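PDB 6QGI: VP5 from Halorubrum pleomorphic virus 2, which is an envelope protein of a pleomorphic haloarchaeal virus and probably drives fusion of the viral envelope with the membrane of the host cell. Local coordinates for residues V109-L114 against T175-G180; T167-A172 against P230-M235; T357-G362 against E421-L426; V390-G395 against W405-S410. All blocks are in the same frame, centred on the assembly; numbering follows the deposited sequence.

Interaction 1: V109-L114 against T175-G180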
loop_
_atom_site.group_PDB
_atom_site.type_symbol
_atom_site.label_atom_id
_atom_site.label_comp_id
_atom_site.label_asym_id
_atom_site.label_seq_id
_atom_site.Cartn_x
_atom_site.Cartn_y
_atom_site.Cartn_z
ATOM N N VAL A 109 -14.978 -4.425 3.735
ATOM C CA VAL A 109 -13.619 -4.821 3.344
ATOM C C VAL A 109 -13.683 -5.429 1.939
ATOM O O VAL A 109 -12.927 -4.988 1.071
ATOM C CB VAL A 109 -12.929 -5.759 4.379
ATOM C CG1 VAL A 109 -11.566 -6.236 3.887
ATOM C CG2 VAL A 109 -12.792 -5.071 5.732
ATOM N N GLN A 110 -14.598 -6.402 1.706
ATOM C CA GLN A 110 -14.786 -7.057 0.399
ATOM C C GLN A 110 -15.132 -6.051 -0.697
ATOM O O GLN A 110 -14.576 -6.138 -1.790
ATOM C CB GLN A 110 -15.894 -8.111 0.456
ATOM C CG GLN A 110 -15.562 -9.365 1.242
ATOM C CD GLN A 110 -16.808 -10.163 1.537
ATOM O OE1 GLN A 110 -17.876 -9.620 1.857
ATOM N NE2 GLN A 110 -16.696 -11.475 1.447
ATOM N N SER A 111 -16.041 -5.095 -0.400
ATOM C CA SER A 111 -16.472 -4.057 -1.339
ATOM C C SER A 111 -15.316 -3.178 -1.753
ATOM O O SER A 111 -15.165 -2.928 -2.940
ATOM C CB SER A 111 -17.589 -3.200 -0.750
ATOM O OG SER A 111 -18.704 -4.008 -0.420
ATOM N N ASN A 112 -14.488 -2.729 -0.793
ATOM C CA ASN A 112 -13.331 -1.875 -1.077
ATOM C C ASN A 112 -12.333 -2.584 -1.974
ATOM O O ASN A 112 -11.836 -1.978 -2.920
ATOM C CB ASN A 112 -12.653 -1.428 0.211
ATOM C CG ASN A 112 -13.417 -0.390 0.982
ATOM O OD1 ASN A 112 -14.142 0.448 0.432
ATOM N ND2 ASN A 112 -13.279 -0.431 2.290
ATOM N N PHE A 113 -12.069 -3.874 -1.688
ATOM C CA PHE A 113 -11.156 -4.731 -2.432
ATOM C C PHE A 113 -11.651 -4.956 -3.871
ATOM O O PHE A 113 -10.851 -4.932 -4.804
ATOM C CB PHE A 113 -10.992 -6.067 -1.688
ATOM C CG PHE A 113 -10.163 -7.122 -2.380
ATOM C CD1 PHE A 113 -8.780 -7.110 -2.292
ATOM C CD2 PHE A 113 -10.770 -8.169 -3.064
ATOM C CE1 PHE A 113 -8.017 -8.090 -2.928
ATOM C CE2 PHE A 113 -10.005 -9.148 -3.696
ATOM C CZ PHE A 113 -8.635 -9.106 -3.617
ATOM N N LEU A 114 -12.961 -5.175 -4.044
ATOM C CA LEU A 114 -13.541 -5.441 -5.361
ATOM C C LEU A 114 -13.756 -4.160 -6.166
ATOM O O LEU A 114 -13.663 -4.219 -7.390
ATOM C CB LEU A 114 -14.845 -6.247 -5.258
ATOM C CG LEU A 114 -14.681 -7.658 -4.675
ATOM C CD1 LEU A 114 -16.012 -8.297 -4.365
ATOM C CD2 LEU A 114 -13.782 -8.523 -5.544
ATOM N N THR A 175 -25.788 -9.319 0.299
ATOM C CA THR A 175 -26.072 -8.480 -0.875
ATOM C C THR A 175 -25.162 -8.913 -2.031
ATOM O O THR A 175 -24.137 -9.559 -1.792
ATOM C CB THR A 175 -25.890 -6.986 -0.540
ATOM O OG1 THR A 175 -24.540 -6.747 -0.144
ATOM C CG2 THR A 175 -26.857 -6.492 0.531
ATOM N N THR A 176 -25.538 -8.578 -3.276
ATOM C CA THR A 176 -24.743 -8.942 -4.453
ATOM C C THR A 176 -24.028 -7.718 -5.038
ATOM O O THR A 176 -24.550 -6.598 -4.995
ATOM C CB THR A 176 -25.591 -9.643 -5.514
ATOM O OG1 THR A 176 -26.774 -8.879 -5.758
ATOM C CG2 THR A 176 -25.956 -11.068 -5.121
ATOM N N MET A 177 -22.825 -7.948 -5.571
ATOM C CA MET A 177 -21.969 -6.937 -6.175
ATOM C C MET A 177 -21.410 -7.460 -7.497
ATOM O O MET A 177 -20.927 -8.591 -7.543
ATOM C CB MET A 177 -20.827 -6.585 -5.204
ATOM C CG MET A 177 -19.981 -5.423 -5.653
ATOM S SD MET A 177 -18.551 -5.165 -4.592
ATOM C CE MET A 177 -17.852 -3.775 -5.389
ATOM N N SER A 178 -21.471 -6.649 -8.561
ATOM C CA SER A 178 -20.917 -7.037 -9.855
ATOM C C SER A 178 -19.415 -6.732 -9.866
ATOM O O SER A 178 -19.011 -5.641 -9.462
ATOM C CB SER A 178 -21.632 -6.319 -10.995
ATOM O OG SER A 178 -21.243 -6.840 -12.256
ATOM N N VAL A 179 -18.588 -7.711 -10.257
ATOM C CA VAL A 179 -17.137 -7.541 -10.308
ATOM C C VAL A 179 -16.673 -7.661 -11.757
ATOM O O VAL A 179 -17.045 -8.611 -12.459
ATOM C CB VAL A 179 -16.357 -8.499 -9.360
ATOM C CG1 VAL A 179 -14.840 -8.327 -9.511
ATOM C CG2 VAL A 179 -16.766 -8.279 -7.907
ATOM N N GLY A 180 -15.871 -6.678 -12.172
ATOM C CA GLY A 180 -15.302 -6.578 -13.508
ATOM C C GLY A 180 -14.396 -7.742 -13.842
ATOM O O GLY A 180 -13.730 -8.280 -12.951
#
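Met177 lies with CG anti to its backbone N (chi1 -173°) and stays stretched out from there to CE, which carries its thioether all the way from the strand to the surface of the helix. Leu114 turns its CG the other way, beside its own backbone N and anti to the carbonyl carbon (chi1 -64°), and this aims both methyls at the strand. The end of Met177 lands on the helix backbone: CE comes to 3.7 Å from Ser111 O and to 3.9 Å from Leu114 CB, while SD lies 4.0 Å from Ser111 CA. Two residues further along the strand, Val179 offers CG2 as its main contact. Leu114 CD1 reaches it at 3.6 Å and Leu114 CD2 at 3.8 Å, so one valine methyl is held against the fork of the leucine, the two side chains crossing at about a right angle. This is helix-on-sheet packing: the long helix 91-133 runs along one face of a small antiparallel sheet, and strand 176-179 follows the helix segment at only 18° between their directions, with 10.0 Å between the two axes. Met177 and Val179 share the face toward the helix, and Ser178 between them points away and bonds through OG to Gly162 N. The hydroxyl of Ser111, near SD, is taken up by Thr107 O within the helix. No hydrogen bond joins the two segments, but one turn further on Asn118 reaches across to the backbone of Ser178 and Gly180, and Trp117 NE1 bonds to Gly180 O.

Interaction 2: T167-A172 against P230-M235; sequences TSFTLA and PIYDEM
Phe169 meets Tyr232 where a β-hairpin faces a long helix: strand 167-170 pairs with the next strand, 176-186, to form the hairpin, and Tyr232 stands on helix 225-253. The two aromatic side chains approach each other from the two backbones and bridge a long distance between them, their CA atoms being 11.7 Å apart. Each does so with CG anti to its backbone N, Phe169 at chi1 178° and Tyr232 at 165°, which extends both rings away from their backbones and toward each other. The tight part is confined to a few atoms at the rims. Tyr232 CE1 sits 3.4 Å from Phe169 CE1 and 3.6 Å from Phe169 CZ. The ring planes stand at 81° and the pair is oblique, with the centroids 5.6 Å apart.

Away from those rims the contact is loose. No other residue of the two segments touches across, neither ring is fully buried, and the pair lies at the surface of the protein. Thr170 and Ser168, on the far side of the strand, lean on Thr176 of the partner strand and are exposed, and Asp233, next to Tyr232 on the helix, turns to a salt bridge with Lys229. The inner side is better filled: Leu114 and Gln110 of helix 91-133 pack on Phe169, and Met196 from a loop touches both aromatic rings. The phenol oxygen marks the closest approach, Tyr232 OH lying near the plane of the Phe169 ring, at its edge, 3.2 Å from CE1.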
loop_
_atom_site.group_PDB
_atom_site.type_symbol
_atom_site.label_atom_id
_atom_site.label_comp_id
_atom_site.label_asym_id
_atom_site.label_seq_id
_atom_site.Cartn_x
_atom_site.Cartn_y
_atom_site.Cartn_z
ATOM N N THR A 167 -18.728 -10.877 -13.365
ATOM C CA THR A 167 -19.178 -11.886 -12.391
ATOM C C THR A 167 -20.001 -11.227 -11.278
ATOM O O THR A 167 -19.846 -10.037 -11.019
ATOM C CB THR A 167 -17.962 -12.654 -11.821
ATOM O OG1 THR A 167 -17.034 -12.927 -12.872
ATOM C CG2 THR A 167 -18.346 -13.970 -11.146
ATOM N N SER A 168 -20.898 -11.994 -10.645
ATOM C CA SER A 168 -21.710 -11.507 -9.534
ATOM C C SER A 168 -21.220 -12.174 -8.256
ATOM O O SER A 168 -21.197 -13.405 -8.167
ATOM C CB SER A 168 -23.190 -11.777 -9.778
ATOM O OG SER A 168 -23.985 -11.044 -8.861
ATOM N N PHE A 169 -20.763 -11.363 -7.294
ATOM C CA PHE A 169 -20.227 -11.849 -6.026
ATOM C C PHE A 169 -21.173 -11.542 -4.877
ATOM O O PHE A 169 -21.635 -10.410 -4.737
ATOM C CB PHE A 169 -18.840 -11.239 -5.755
ATOM C CG PHE A 169 -18.218 -11.646 -4.436
ATOM C CD1 PHE A 169 -17.599 -12.882 -4.291
ATOM C CD2 PHE A 169 -18.241 -10.789 -3.340
ATOM C CE1 PHE A 169 -17.029 -13.257 -3.074
ATOM C CE2 PHE A 169 -17.653 -11.160 -2.131
ATOM C CZ PHE A 169 -17.048 -12.389 -2.007
ATOM N N THR A 170 -21.433 -12.548 -4.037
ATOM C CA THR A 170 -22.295 -12.393 -2.873
ATOM C C THR A 170 -21.418 -11.973 -1.686
ATOM O O THR A 170 -20.508 -12.710 -1.297
ATOM C CB THR A 170 -23.106 -13.672 -2.606
ATOM O OG1 THR A 170 -23.668 -14.149 -3.833
ATOM C CG2 THR A 170 -24.213 -13.456 -1.571
ATOM N N LEU A 171 -21.692 -10.784 -1.125
ATOM C CA LEU A 171 -20.962 -10.242 0.018
ATOM C C LEU A 171 -21.397 -10.933 1.313
ATOM O O LEU A 171 -22.411 -11.641 1.320
ATOM C CB LEU A 171 -21.169 -8.719 0.102
ATOM C CG LEU A 171 -20.656 -7.911 -1.097
ATOM C CD1 LEU A 171 -21.307 -6.554 -1.173
ATOM C CD2 LEU A 171 -19.156 -7.763 -1.063
ATOM N N ALA A 172 -20.622 -10.744 2.405
ATOM C CA ALA A 172 -20.912 -11.329 3.718
ATOM C C ALA A 172 -22.285 -10.895 4.218
ATOM O O ALA A 172 -22.996 -11.681 4.841
ATOM C CB ALA A 172 -19.842 -10.932 4.708
ATOM N N PRO A 230 -4.844 -14.901 -3.882
ATOM C CA PRO A 230 -4.431 -15.236 -2.506
ATOM C C PRO A 230 -5.023 -14.284 -1.462
ATOM O O PRO A 230 -5.363 -14.746 -0.373
ATOM C CB PRO A 230 -2.903 -15.119 -2.549
ATOM C CG PRO A 230 -2.546 -15.212 -3.980
ATOM C CD PRO A 230 -3.666 -14.539 -4.695
ATOM N N ILE A 231 -5.160 -12.972 -1.792
ATOM C CA ILE A 231 -5.727 -11.966 -0.879
ATOM C C ILE A 231 -7.222 -12.260 -0.658
ATOM O O ILE A 231 -7.663 -12.234 0.493
ATOM C CB ILE A 231 -5.485 -10.503 -1.342
ATOM C CG1 ILE A 231 -3.994 -10.246 -1.586
ATOM C CG2 ILE A 231 -6.042 -9.502 -0.317
ATOM C CD1 ILE A 231 -3.688 -9.088 -2.461
ATOM N N TYR A 232 -7.985 -12.569 -1.743
ATOM C CA TYR A 232 -9.408 -12.916 -1.659
ATOM C C TYR A 232 -9.614 -14.167 -0.790
ATOM O O TYR A 232 -10.484 -14.152 0.080
ATOM C CB TYR A 232 -10.050 -13.131 -3.058
ATOM C CG TYR A 232 -11.399 -13.822 -2.980
ATOM C CD1 TYR A 232 -12.537 -13.131 -2.576
ATOM C CD2 TYR A 232 -11.513 -15.196 -3.200
ATOM C CE1 TYR A 232 -13.760 -13.778 -2.416
ATOM C CE2 TYR A 232 -12.732 -15.855 -3.039
ATOM C CZ TYR A 232 -13.855 -15.141 -2.655
ATOM O OH TYR A 232 -15.065 -15.781 -2.504
ATOM N N ASP A 233 -8.850 -15.252 -1.068
ATOM C CA ASP A 233 -8.906 -16.543 -0.372
ATOM C C ASP A 233 -8.648 -16.390 1.119
ATOM O O ASP A 233 -9.385 -16.981 1.907
ATOM C CB ASP A 233 -7.904 -17.547 -0.974
ATOM C CG ASP A 233 -8.313 -18.160 -2.297
ATOM O OD1 ASP A 233 -9.495 -18.012 -2.681
ATOM O OD2 ASP A 233 -7.453 -18.805 -2.943
ATOM N N GLU A 234 -7.620 -15.596 1.502
ATOM C CA GLU A 234 -7.267 -15.312 2.898
ATOM C C GLU A 234 -8.382 -14.490 3.555
ATOM O O GLU A 234 -8.726 -14.757 4.704
ATOM C CB GLU A 234 -5.911 -14.582 2.990
ATOM C CG GLU A 234 -5.282 -14.609 4.377
ATOM C CD GLU A 234 -3.907 -13.973 4.498
ATOM O OE1 GLU A 234 -3.043 -14.236 3.630
ATOM O OE2 GLU A 234 -3.685 -13.229 5.481
ATOM N N MET A 235 -8.968 -13.524 2.812
ATOM C CA MET A 235 -10.084 -12.694 3.270
ATOM C C MET A 235 -11.325 -13.567 3.498
ATOM O O MET A 235 -12.056 -13.360 4.469
ATOM C CB MET A 235 -10.381 -11.590 2.248
ATOM C CG MET A 235 -11.149 -10.412 2.816
ATOM S SD MET A 235 -11.609 -9.209 1.537
ATOM C CE MET A 235 -10.003 -8.484 1.170
#

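Interaction 3: T357-G362 against E421-L426; sequences TAYQSG and ESARFL
Tyr359 reaches from its loop to strand 421-426, beginning with a CB that points toward the strand. From there CG takes the position between the backbone N and the carbonyl carbon (chi1 67°), and this swings the ring across to Ala423. One side of the ring does the apolar work: CD2 and CE2 each lie 3.7 Å from Ala423 CB, so the methyl is equally close to both atoms. Beyond, the ring carries its hydroxyl past Ala423 toward the start of the segment. There Tyr359 OH donates a weak hydrogen bond, 3.1 Å long, to Glu421 O, and it comes within 3.9 Å of Ser422 N. The carbonyl it meets belongs to a classic β-bulge: Glu421 and Ser422 both face Asn383 of the neighbouring strand 378-384, and Glu421 has a nearly helical psi of -40°. On the loop side, an inverse γ-turn centred on Ala358 ends at the tyrosine, in the connection that leads from strand 343-355 to strand 362-363. Both of these strands pair with strand 418-427, so the tyrosine packs the connection against the strand that its two ends pair with. Leu370 of strand 367-370 packs on Tyr359 as well. Ala423 is buried, with Leu382 and Trp356 also against it, whereas Glu421 sends its CB away from the loop and is exposed.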
loop_
_atom_site.group_PDB
_atom_site.type_symbol
_atom_site.label_atom_id
_atom_site.label_comp_id
_atom_site.label_asym_id
_atom_site.label_seq_id
_atom_site.Cartn_x
_atom_site.Cartn_y
_atom_site.Cartn_z
ATOM N N THR A 357 25.529 10.707 -6.744
ATOM C CA THR A 357 26.718 10.327 -7.517
ATOM C C THR A 357 26.371 10.255 -9.017
ATOM O O THR A 357 27.272 10.200 -9.858
ATOM C CB THR A 357 27.276 8.994 -6.960
ATOM O OG1 THR A 357 27.742 9.222 -5.630
ATOM C CG2 THR A 357 28.421 8.420 -7.783
ATOM N N ALA A 358 25.074 10.298 -9.352
ATOM C CA ALA A 358 24.609 10.220 -10.727
ATOM C C ALA A 358 24.679 11.591 -11.418
ATOM O O ALA A 358 23.656 12.155 -11.808
ATOM C CB ALA A 358 23.195 9.660 -10.757
ATOM N N TYR A 359 25.904 12.115 -11.587
ATOM C CA TYR A 359 26.137 13.407 -12.223
ATOM C C TYR A 359 27.409 13.397 -13.066
ATOM O O TYR A 359 28.324 12.616 -12.792
ATOM C CB TYR A 359 26.212 14.533 -11.171
ATOM C CG TYR A 359 27.418 14.459 -10.255
ATOM C CD1 TYR A 359 28.608 15.104 -10.582
ATOM C CD2 TYR A 359 27.360 13.780 -9.043
ATOM C CE1 TYR A 359 29.729 15.020 -9.757
ATOM C CE2 TYR A 359 28.466 13.715 -8.193
ATOM C CZ TYR A 359 29.643 14.356 -8.545
ATOM O OH TYR A 359 30.733 14.305 -7.714
ATOM N N GLN A 360 27.472 14.290 -14.066
ATOM C CA GLN A 360 28.642 14.470 -14.919
ATOM C C GLN A 360 29.527 15.533 -14.277
ATOM O O GLN A 360 29.017 16.564 -13.832
ATOM C CB GLN A 360 28.242 14.843 -16.352
ATOM C CG GLN A 360 27.542 13.715 -17.093
ATOM C CD GLN A 360 27.784 13.806 -18.571
ATOM O OE1 GLN A 360 27.096 14.529 -19.297
ATOM N NE2 GLN A 360 28.782 13.076 -19.047
ATOM N N SER A 361 30.836 15.258 -14.170
ATOM C CA SER A 361 31.800 16.145 -13.521
ATOM C C SER A 361 31.905 17.515 -14.212
ATOM O O SER A 361 31.882 18.532 -13.525
ATOM C CB SER A 361 33.169 15.481 -13.440
ATOM O OG SER A 361 33.120 14.345 -12.593
ATOM N N GLY A 362 31.950 17.526 -15.544
ATOM C CA GLY A 362 32.054 18.747 -16.336
ATOM C C GLY A 362 30.807 19.611 -16.407
ATOM O O GLY A 362 29.737 19.135 -16.799
ATOM N N GLU A 421 32.390 18.442 -7.673
ATOM C CA GLU A 421 33.197 17.614 -6.780
ATOM C C GLU A 421 32.314 16.783 -5.861
ATOM O O GLU A 421 32.625 15.616 -5.610
ATOM C CB GLU A 421 34.165 18.480 -5.952
ATOM C CG GLU A 421 35.223 19.207 -6.770
ATOM C CD GLU A 421 36.135 18.344 -7.624
ATOM O OE1 GLU A 421 36.606 17.293 -7.131
ATOM O OE2 GLU A 421 36.394 18.733 -8.786
ATOM N N SER A 422 31.213 17.381 -5.365
ATOM C CA SER A 422 30.254 16.739 -4.465
ATOM C C SER A 422 28.813 17.070 -4.857
ATOM O O SER A 422 28.553 18.132 -5.420
ATOM C CB SER A 422 30.504 17.179 -3.024
ATOM O OG SER A 422 31.845 16.944 -2.625
ATOM N N ALA A 423 27.878 16.159 -4.537
ATOM C CA ALA A 423 26.443 16.304 -4.799
ATOM C C ALA A 423 25.630 15.475 -3.819
ATOM O O ALA A 423 26.059 14.382 -3.446
ATOM C CB ALA A 423 26.126 15.872 -6.215
ATOM N N ARG A 424 24.461 15.992 -3.402
ATOM C CA ARG A 424 23.547 15.307 -2.483
ATOM C C ARG A 424 22.102 15.743 -2.737
ATOM O O ARG A 424 21.879 16.836 -3.259
ATOM C CB ARG A 424 23.943 15.530 -1.003
ATOM C CG ARG A 424 23.558 16.884 -0.393
ATOM C CD ARG A 424 23.602 16.825 1.123
ATOM N NE ARG A 424 22.741 17.829 1.754
ATOM C CZ ARG A 424 23.158 19.018 2.182
ATOM N NH1 ARG A 424 24.429 19.375 2.041
ATOM N NH2 ARG A 424 22.308 19.858 2.756
ATOM N N PHE A 425 21.126 14.896 -2.369
ATOM C CA PHE A 425 19.716 15.239 -2.528
ATOM C C PHE A 425 19.064 15.437 -1.160
ATOM O O PHE A 425 19.436 14.779 -0.187
ATOM C CB PHE A 425 18.950 14.206 -3.382
ATOM C CG PHE A 425 18.638 12.881 -2.728
ATOM C CD1 PHE A 425 19.508 11.805 -2.848
ATOM C CD2 PHE A 425 17.447 12.692 -2.032
ATOM C CE1 PHE A 425 19.213 10.576 -2.252
ATOM C CE2 PHE A 425 17.153 11.466 -1.437
ATOM C CZ PHE A 425 18.038 10.416 -1.551
ATOM N N LEU A 426 18.102 16.361 -1.097
ATOM C CA LEU A 426 17.326 16.691 0.102
ATOM C C LEU A 426 15.924 17.129 -0.313
ATOM O O LEU A 426 15.746 17.561 -1.447
ATOM C CB LEU A 426 18.024 17.772 0.968
ATOM C CG LEU A 426 18.361 19.128 0.320
ATOM C CD1 LEU A 426 17.193 20.091 0.397
ATOM C CD2 LEU A 426 19.503 19.768 1.022
#

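Interaction 4: V390-G395 against W405-S410; sequences VAVDAG and WYHDVS. With NAG (2-acetamido-2-deoxy-beta-D-glucopyranose), chain B.
Two β-layers pack face to face beside the N-glycosylation site, with strand 390-393 in one and strand 405-408 in the other. Val392 and His407 form the centre. Val392 CG1 stands over one face of the imidazole, 3.7 Å from the ring centroid and 17° off the ring normal, which makes a CH-pi contact, while CG2 of the same valine touches the ring atom CD2 of His407 at 3.5 Å. The histidine comes up to the valine because its CG is anti to the backbone N (chi1 178°). Its ND1 makes a weak hydrogen bond to Asn396 O, which ties the ring to the glycosylated residue itself. Further along, Val390 and Val409 run alongside each other, pointing opposite ways, and their CG1 methyls meet at 3.6 Å.

On the glycan side, Asp393 CB is 3.6 Å from the acetamide methyl C8 of the N-acetylglucosamine. The carboxylate oxygen OD2 of Asp393 lies 3.0 Å from the sugar N2 and accepts a weak hydrogen bond from the sugar O3. Within the second segment, Ser410 OG bonds to Asp408 OD1 at 2.9 Å, coming from above the carboxylate plane. The two strands share no hydrogen bond: Val390 and Val392 pair with Leu382 and Val380, whereas Trp405 pairs with Leu370. Side chains meshing between strands that share no main-chain hydrogen bond are typical of two β-sheets packed face to face.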
loop_
_atom_site.group_PDB
_atom_site.type_symbol
_atom_site.label_atom_id
_atom_site.label_comp_id
_atom_site.label_asym_id
_atom_site.label_seq_id
_atom_site.Cartn_x
_atom_site.Cartn_y
_atom_site.Cartn_z
ATOM N N VAL A 390 24.715 24.986 -4.963
ATOM C CA VAL A 390 23.443 25.333 -5.608
ATOM C C VAL A 390 22.491 24.116 -5.594
ATOM O O VAL A 390 22.883 23.016 -5.989
ATOM C CB VAL A 390 23.625 25.892 -7.054
ATOM C CG1 VAL A 390 22.277 26.230 -7.690
ATOM C CG2 VAL A 390 24.543 27.114 -7.082
ATOM N N ALA A 391 21.239 24.338 -5.148
ATOM C CA ALA A 391 20.180 23.330 -5.097
ATOM C C ALA A 391 19.165 23.575 -6.220
ATOM O O ALA A 391 18.728 24.712 -6.420
ATOM C CB ALA A 391 19.491 23.356 -3.740
ATOM N N VAL A 392 18.831 22.518 -6.979
ATOM C CA VAL A 392 17.884 22.578 -8.098
ATOM C C VAL A 392 16.781 21.542 -7.861
ATOM O O VAL A 392 17.085 20.362 -7.685
ATOM C CB VAL A 392 18.575 22.377 -9.481
ATOM C CG1 VAL A 392 17.566 22.459 -10.627
ATOM C CG2 VAL A 392 19.711 23.374 -9.693
ATOM N N ASP A 393 15.508 21.983 -7.868
ATOM C CA ASP A 393 14.341 21.120 -7.661
ATOM C C ASP A 393 14.155 20.166 -8.842
ATOM O O ASP A 393 14.510 20.511 -9.973
ATOM C CB ASP A 393 13.074 21.957 -7.436
ATOM C CG ASP A 393 13.185 23.019 -6.352
ATOM O OD1 ASP A 393 13.937 22.801 -5.374
ATOM O OD2 ASP A 393 12.515 24.064 -6.477
ATOM N N ALA A 394 13.609 18.962 -8.561
ATOM C CA ALA A 394 13.376 17.852 -9.494
ATOM C C ALA A 394 12.639 18.262 -10.775
ATOM O O ALA A 394 12.975 17.760 -11.849
ATOM C CB ALA A 394 12.601 16.747 -8.798
ATOM N N GLY A 395 11.649 19.145 -10.643
ATOM C CA GLY A 395 10.857 19.649 -11.759
ATOM C C GLY A 395 11.589 20.647 -12.625
ATOM O O GLY A 395 11.185 20.885 -13.763
ATOM N N TRP A 405 19.809 14.557 -17.463
ATOM C CA TRP A 405 19.005 15.662 -16.951
ATOM C C TRP A 405 19.865 16.903 -16.783
ATOM O O TRP A 405 20.808 16.901 -15.994
ATOM C CB TRP A 405 18.299 15.264 -15.648
ATOM C CG TRP A 405 17.149 14.338 -15.897
ATOM C CD1 TRP A 405 15.847 14.689 -16.086
ATOM C CD2 TRP A 405 17.219 12.921 -16.116
ATOM N NE1 TRP A 405 15.089 13.572 -16.351
ATOM C CE2 TRP A 405 15.909 12.475 -16.391
ATOM C CE3 TRP A 405 18.259 11.974 -16.065
ATOM C CZ2 TRP A 405 15.611 11.128 -16.631
ATOM C CZ3 TRP A 405 17.966 10.644 -16.325
ATOM C CH2 TRP A 405 16.652 10.229 -16.577
ATOM N N TYR A 406 19.556 17.955 -17.558
ATOM C CA TYR A 406 20.330 19.191 -17.532
ATOM C C TYR A 406 19.540 20.369 -16.962
ATOM O O TYR A 406 18.315 20.380 -17.010
ATOM C CB TYR A 406 20.869 19.535 -18.939
ATOM C CG TYR A 406 19.828 20.032 -19.921
ATOM C CD1 TYR A 406 19.055 19.133 -20.657
ATOM C CD2 TYR A 406 19.655 21.390 -20.163
ATOM C CE1 TYR A 406 18.108 19.583 -21.578
ATOM C CE2 TYR A 406 18.711 21.852 -21.076
ATOM C CZ TYR A 406 17.940 20.943 -21.784
ATOM O OH TYR A 406 16.995 21.391 -22.674
ATOM N N HIS A 407 20.264 21.364 -16.432
ATOM C CA HIS A 407 19.716 22.603 -15.896
ATOM C C HIS A 407 20.777 23.694 -15.963
ATOM O O HIS A 407 21.906 23.484 -15.508
ATOM C CB HIS A 407 19.188 22.435 -14.458
ATOM C CG HIS A 407 18.667 23.710 -13.868
ATOM N ND1 HIS A 407 17.456 24.248 -14.265
ATOM C CD2 HIS A 407 19.233 24.535 -12.959
ATOM C CE1 HIS A 407 17.316 25.366 -13.571
ATOM N NE2 HIS A 407 18.356 25.574 -12.763
ATOM N N ASP A 408 20.415 24.855 -16.532
ATOM C CA ASP A 408 21.323 25.991 -16.648
ATOM C C ASP A 408 21.452 26.668 -15.279
ATOM O O ASP A 408 20.528 27.349 -14.826
ATOM C CB ASP A 408 20.842 26.974 -17.738
ATOM C CG ASP A 408 21.833 28.063 -18.116
ATOM O OD1 ASP A 408 23.054 27.847 -17.941
ATOM O OD2 ASP A 408 21.388 29.120 -18.612
ATOM N N VAL A 409 22.590 26.435 -14.613
ATOM C CA VAL A 409 22.884 26.962 -13.281
ATOM C C VAL A 409 23.757 28.240 -13.389
ATOM O O VAL A 409 24.208 28.766 -12.368
ATOM C CB VAL A 409 23.553 25.867 -12.384
ATOM C CG1 VAL A 409 23.708 26.337 -10.943
ATOM C CG2 VAL A 409 22.770 24.558 -12.416
ATOM N N SER A 410 23.955 28.765 -14.615
ATOM C CA SER A 410 24.773 29.958 -14.847
ATOM C C SER A 410 24.240 31.220 -14.111
ATOM O O SER A 410 25.087 31.950 -13.576
ATOM C CB SER A 410 24.927 30.236 -16.338
ATOM O OG SER A 410 23.693 30.499 -16.982
HETATM C C1 NAG B . 11.555 25.750 -10.155
HETATM C C2 NAG B . 11.111 25.554 -8.710
HETATM C C3 NAG B . 10.340 26.732 -8.096
HETATM C C4 NAG B . 10.909 28.067 -8.571
HETATM C C5 NAG B . 11.002 28.076 -10.094
HETATM C C6 NAG B . 11.470 29.394 -10.672
HETATM C C7 NAG B . 10.097 23.357 -9.448
HETATM C C8 NAG B . 9.753 21.992 -8.924
HETATM N N2 NAG B . 10.374 24.303 -8.501
HETATM O O3 NAG B . 10.441 26.662 -6.678
HETATM O O4 NAG B . 10.079 29.132 -8.115
HETATM O O5 NAG B . 11.945 27.079 -10.511
HETATM O O6 NAG B . 11.348 29.406 -12.090
HETATM O O7 NAG B . 10.104 23.591 -10.649
#

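In the fold
Interactions 1 and 2 share one neighbourhood: strands 176-186 and 167-170 are partners in a hairpin, and Leu114 reaches Phe169 as well as Val179. Interaction 1 is the partly buried, mainly apolar seat of that hairpin on helix 91-133; interaction 2 is its surface end, where the rim of Phe169 meets that of Tyr232 on helix 225-253. Interactions 3 and 4, both partly buried, lie on the opposite side of the chain's centre, their centres 11 Å apart. Strands 418-427 and 389-393, one from each, pair with strand 378-384, and interaction 4 is nested in the loop closed by interaction 3. Interaction 3 adds a weak polar bond to a methyl contact; interaction 4 sets methyls on an imidazole beside a glycan.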